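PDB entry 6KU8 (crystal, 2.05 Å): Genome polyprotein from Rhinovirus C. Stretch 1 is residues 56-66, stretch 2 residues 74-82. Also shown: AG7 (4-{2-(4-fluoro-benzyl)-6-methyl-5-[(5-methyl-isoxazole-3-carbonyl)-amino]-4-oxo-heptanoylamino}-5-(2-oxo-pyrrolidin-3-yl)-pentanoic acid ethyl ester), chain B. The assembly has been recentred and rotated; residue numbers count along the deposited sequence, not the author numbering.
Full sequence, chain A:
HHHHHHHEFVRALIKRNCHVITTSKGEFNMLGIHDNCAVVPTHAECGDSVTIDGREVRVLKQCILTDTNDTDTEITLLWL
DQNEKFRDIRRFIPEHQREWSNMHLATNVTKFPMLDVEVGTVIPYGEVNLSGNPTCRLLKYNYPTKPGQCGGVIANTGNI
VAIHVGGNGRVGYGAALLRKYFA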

# COMPACT_ATOMS: atom_id res chain seq x y z
N GLU A 56 15.34 6.43 -11.98
CA GLU A 56 14.23 6.18 -12.90
C GLU A 56 14.16 4.70 -13.22
O GLU A 56 15.15 4.09 -13.63
CB GLU A 56 14.36 7.00 -14.19
CG GLU A 56 14.31 8.51 -13.98
CD GLU A 56 13.03 8.97 -13.32
OE1 GLU A 56 11.94 8.80 -13.92
OE2 GLU A 56 13.11 9.49 -12.19
N VAL A 57 12.98 4.12 -13.03
CA VAL A 57 12.72 2.71 -13.32
C VAL A 57 11.58 2.65 -14.33
O VAL A 57 10.52 3.25 -14.12
CB VAL A 57 12.37 1.93 -12.04
CG1 VAL A 57 12.04 0.48 -12.38
CG2 VAL A 57 13.52 2.03 -11.01
N ARG A 58 11.80 1.91 -15.42
CA ARG A 58 10.77 1.77 -16.44
C ARG A 58 9.67 0.83 -15.97
O ARG A 58 9.95 -0.26 -15.46
CB ARG A 58 11.37 1.26 -17.75
CG ARG A 58 10.31 0.91 -18.78
CD ARG A 58 10.85 0.95 -20.20
NE ARG A 58 11.66 -0.22 -20.53
CZ ARG A 58 11.38 -1.06 -21.51
NH1 ARG A 58 10.31 -0.85 -22.27
NH2 ARG A 58 12.16 -2.10 -21.75
N VAL A 59 8.42 1.26 -16.14
CA VAL A 59 7.25 0.44 -15.83
C VAL A 59 6.87 -0.35 -17.08
O VAL A 59 6.45 0.23 -18.08
CB VAL A 59 6.07 1.29 -15.35
CG1 VAL A 59 4.80 0.42 -15.19
CG2 VAL A 59 6.41 1.97 -14.03
N LEU A 60 6.98 -1.68 -17.02
CA LEU A 60 6.62 -2.50 -18.17
C LEU A 60 5.11 -2.55 -18.36
O LEU A 60 4.62 -2.53 -19.49
CB LEU A 60 7.18 -3.91 -18.00
CG LEU A 60 8.70 -4.05 -17.93
CD1 LEU A 60 9.08 -5.47 -17.52
CD2 LEU A 60 9.36 -3.66 -19.25
N LYS A 61 4.36 -2.61 -17.26
CA LYS A 61 2.91 -2.66 -17.30
C LYS A 61 2.38 -2.10 -15.99
O LYS A 61 2.98 -2.30 -14.93
CB LYS A 61 2.40 -4.09 -17.52
CG LYS A 61 0.87 -4.24 -17.44
CD LYS A 61 0.44 -5.68 -17.76
CE LYS A 61 -1.08 -5.78 -17.97
NZ LYS A 61 -1.47 -7.05 -18.67
N GLN A 62 1.25 -1.39 -16.08
CA GLN A 62 0.57 -0.79 -14.93
C GLN A 62 -0.87 -1.30 -14.93
O GLN A 62 -1.52 -1.29 -15.98
CB GLN A 62 0.65 0.74 -15.02
CG GLN A 62 -0.19 1.51 -14.00
CD GLN A 62 0.12 3.01 -13.99
OE1 GLN A 62 1.08 3.47 -14.62
NE2 GLN A 62 -0.69 3.78 -13.27
N CYS A 63 -1.35 -1.78 -13.78
CA CYS A 63 -2.73 -2.25 -13.66
C CYS A 63 -3.42 -1.49 -12.53
O CYS A 63 -3.08 -1.67 -11.36
CB CYS A 63 -2.81 -3.76 -13.39
SG CYS A 63 -1.84 -4.78 -14.51
N ILE A 64 -4.40 -0.67 -12.89
CA ILE A 64 -5.17 0.08 -11.90
C ILE A 64 -6.34 -0.81 -11.49
O ILE A 64 -7.23 -1.09 -12.29
CB ILE A 64 -5.64 1.42 -12.47
CG1 ILE A 64 -4.43 2.27 -12.87
CG2 ILE A 64 -6.53 2.17 -11.49
CD1 ILE A 64 -4.75 3.51 -13.69
N LEU A 65 -6.31 -1.29 -10.25
CA LEU A 65 -7.26 -2.30 -9.82
C LEU A 65 -8.60 -1.69 -9.46
O LEU A 65 -8.69 -0.65 -8.79
CB LEU A 65 -6.72 -3.08 -8.62
CG LEU A 65 -5.48 -3.93 -8.93
CD1 LEU A 65 -4.99 -4.66 -7.67
CD2 LEU A 65 -5.75 -4.91 -10.08
N THR A 66 -9.65 -2.41 -9.85
CA THR A 66 -11.02 -1.96 -9.74
C THR A 66 -11.83 -3.14 -9.22
O THR A 66 -11.41 -4.29 -9.32
CB THR A 66 -11.49 -1.47 -11.13
OG1 THR A 66 -11.95 -0.12 -11.04
CG2 THR A 66 -12.54 -2.38 -11.73
N GLU A 74 -7.97 2.02 -5.25
CA GLU A 74 -6.84 2.87 -4.89
C GLU A 74 -5.53 2.09 -4.96
O GLU A 74 -4.47 2.65 -4.61
CB GLU A 74 -6.98 3.49 -3.48
CG GLU A 74 -7.04 5.00 -3.40
CD GLU A 74 -6.30 5.73 -4.52
OE1 GLU A 74 -6.89 5.95 -5.59
OE2 GLU A 74 -5.14 6.14 -4.32
N ILE A 75 -5.56 0.84 -5.39
CA ILE A 75 -4.36 0.04 -5.58
C ILE A 75 -4.01 -0.03 -7.06
O ILE A 75 -4.85 -0.41 -7.89
CB ILE A 75 -4.52 -1.38 -5.00
CG1 ILE A 75 -4.56 -1.32 -3.48
CG2 ILE A 75 -3.39 -2.27 -5.49
CD1 ILE A 75 -5.09 -2.55 -2.87
N THR A 76 -2.77 0.31 -7.38
CA THR A 76 -2.20 0.12 -8.70
C THR A 76 -1.04 -0.85 -8.60
O THR A 76 -0.20 -0.72 -7.69
CB THR A 76 -1.75 1.46 -9.28
OG1 THR A 76 -2.91 2.24 -9.59
CG2 THR A 76 -0.92 1.25 -10.53
N LEU A 77 -1.00 -1.84 -9.50
CA LEU A 77 0.12 -2.76 -9.61
C LEU A 77 1.10 -2.21 -10.64
O LEU A 77 0.69 -1.80 -11.73
CB LEU A 77 -0.33 -4.16 -10.05
CG LEU A 77 -1.42 -4.94 -9.30
CD1 LEU A 77 -1.47 -6.38 -9.77
CD2 LEU A 77 -1.20 -4.88 -7.80
N LEU A 78 2.38 -2.19 -10.29
CA LEU A 78 3.44 -1.86 -11.25
C LEU A 78 4.26 -3.11 -11.51
O LEU A 78 4.71 -3.77 -10.57
CB LEU A 78 4.35 -0.75 -10.74
CG LEU A 78 3.72 0.55 -10.25
CD1 LEU A 78 4.82 1.46 -9.72
CD2 LEU A 78 2.91 1.20 -11.36
N TRP A 79 4.45 -3.43 -12.78
CA TRP A 79 5.41 -4.47 -13.18
C TRP A 79 6.63 -3.73 -13.69
O TRP A 79 6.56 -3.02 -14.71
CB TRP A 79 4.82 -5.41 -14.23
CG TRP A 79 3.57 -6.13 -13.79
CD1 TRP A 79 2.29 -5.63 -13.82
CD2 TRP A 79 3.47 -7.47 -13.29
NE1 TRP A 79 1.41 -6.58 -13.36
CE2 TRP A 79 2.10 -7.71 -13.03
CE3 TRP A 79 4.39 -8.48 -13.04
CZ2 TRP A 79 1.65 -8.94 -12.54
CZ3 TRP A 79 3.94 -9.70 -12.54
CH2 TRP A 79 2.58 -9.91 -12.30
N LEU A 80 7.74 -3.88 -12.98
CA LEU A 80 8.92 -3.03 -13.13
C LEU A 80 10.00 -3.71 -13.96
O LEU A 80 10.19 -4.93 -13.89
CB LEU A 80 9.48 -2.67 -11.76
CG LEU A 80 8.44 -2.00 -10.86
CD1 LEU A 80 8.94 -1.91 -9.42
CD2 LEU A 80 8.16 -0.62 -11.40
N ASP A 81 10.74 -2.90 -14.72
CA ASP A 81 11.83 -3.40 -15.55
C ASP A 81 13.11 -3.42 -14.73
O ASP A 81 13.96 -2.54 -14.81
CB ASP A 81 11.97 -2.56 -16.81
CG ASP A 81 12.93 -3.18 -17.82
OD1 ASP A 81 13.19 -4.40 -17.73
OD2 ASP A 81 13.42 -2.44 -18.69
N GLN A 82 13.24 -4.46 -13.91
CA GLN A 82 14.35 -4.61 -12.98
C GLN A 82 14.75 -6.08 -12.94
O GLN A 82 13.95 -6.96 -13.26
CB GLN A 82 13.98 -4.15 -11.55
CG GLN A 82 13.06 -5.15 -10.84
CD GLN A 82 12.46 -4.64 -9.53
OE1 GLN A 82 12.43 -3.43 -9.26
NE2 GLN A 82 11.96 -5.57 -8.71
C01 AG7 B . -7.29 12.17 1.17
C02 AG7 B . -6.55 12.24 -0.15
O03 AG7 B . -6.92 11.56 2.14
C04 AG7 B . -5.52 11.14 -0.38
C05 AG7 B . -5.27 11.19 -1.87
C06 AG7 B . -6.39 10.46 -2.64
C07 AG7 B . -6.75 9.18 -2.27
C08 AG7 B . -7.76 8.51 -2.96
C09 AG7 B . -8.42 9.14 -4.01
C10 AG7 B . -8.06 10.43 -4.38
C11 AG7 B . -7.05 11.09 -3.70
N12 AG7 B . -3.55 10.56 1.25
C13 AG7 B . -2.46 11.10 2.09
C14 AG7 B . -2.75 10.54 3.47
C15 AG7 B . -3.98 11.30 4.11
C16 AG7 B . -4.02 10.97 5.68
N17 AG7 B . -4.36 12.07 6.34
O18 AG7 B . -3.80 9.91 6.16
C19 AG7 B . -1.00 10.85 1.69
C20 AG7 B . -0.85 10.78 0.16
C21 AG7 B . -0.38 12.20 -0.10
O22 AG7 B . -0.81 12.90 -1.23
O23 AG7 B . 0.33 12.69 0.70
C47 AG7 B . -4.32 11.53 0.49
O48 AG7 B . -4.01 12.67 0.56
C50 AG7 B . -0.30 14.20 -1.24
C53 AG7 B . -0.49 14.78 -2.64
C57 AG7 B . -8.56 12.99 1.11
N58 AG7 B . -9.33 12.75 2.27
C59 AG7 B . -10.75 12.77 2.13
O60 AG7 B . -11.37 12.95 1.13
C78 AG7 B . -8.23 14.49 1.10
C81 AG7 B . -9.46 15.37 0.83
F1 AG7 B . -9.41 8.48 -4.68
C82 AG7 B . -7.59 14.87 2.44
C83 AG7 B . -4.55 13.21 5.35
C84 AG7 B . -3.87 12.64 4.01
C1 AG7 B . -11.35 12.55 3.47
O HOH W 1 14.18 0.23 -15.51
O HOH W 2 15.20 -2.73 -20.37
O HOH W 3 -7.58 2.04 -8.14

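Two neighbouring strands running in opposite directions satisfy each other's backbone in pairs, and the side chains then sort themselves by alternation onto the two faces of the sheet. Residues 56-66 and 74-82 of this rhinovirus C polyprotein illustrate the rule, and also the way a beta bulge accommodates an extra residue.

At the start of stretch 2, Glu-74 reaches its partner through water: a single molecule accepts from Glu-74 N (2.9 Å) and donates to Leu-65 O (3.0 Å), bridging a gap too wide for a direct bond. Its carboxylate carbon CD also lies 3.5 Å from C08 of the ligand AG7. Direct pairing begins with Ile-75, whose O accepts from Leu-65 N at 2.9 Å, while Leu-65 CD1 packs against Ile-75 CG2 at 3.6 Å.

Thr-76 sits opposite Ile-64 in a non-hydrogen-bonded pair, where the backbones come close, 4.4 Å between CA atoms. Such positions are not idle: Thr-76 CA approaches Cys-63 O at 3.3 Å in a CA-H...O contact. Its CG2 meets the aliphatic Gln-62 CG at 3.6 Å.

Leu-77 and Cys-63 form the classic hydrogen-bonded pair, with Leu-77 N to Cys-63 O at 2.8 Å and Cys-63 N to Leu-77 O at 2.9 Å, both nearly straight. Leu-77 and Cys-63 project to one face of the sheet, and Leu-77 CD2 also touches Leu-65 CD1 at 3.8 Å, a diagonal apolar contact. Leu-78, facing Gln-62, turns to the other face, and its CD2 lies 4.3 Å from Val-59 CG1.

Trp-79 returns to the face of Leu-77. Its N donates to Lys-61 O at 2.8 Å, and its indole presents an edge to Cys-63, with SG 3.9 Å from NE1. Here the bulge appears. Trp-79 O accepts from Leu-60 N at 2.7 Å and, weakly, from Lys-61 N at 3.4 Å, so one carbonyl serves two successive amides and the register shifts by one residue.

Beyond the bulge, Leu-80 pairs with Val-59, on the same face as Leu-78; its CD2 lies 4.1 Å from Val-59 CG2, and its CB lies 4.1 Å from Val-57 CG1. Asp-81 closes the contact with both backbone and charge. Asp-81 N donates to Arg-58 O at 2.9 Å, while OD2 forms a salt bridge with Arg-58 NH2 at 3.3 Å, its hydrogen bond weak. Water reinforces this end, one molecule linking Arg-58 N to Asp-81 O, both at 2.9 Å. Gln-82 then leaves the partner stretch, its N bonding weakly to Leu-80 O at 3.1 Å.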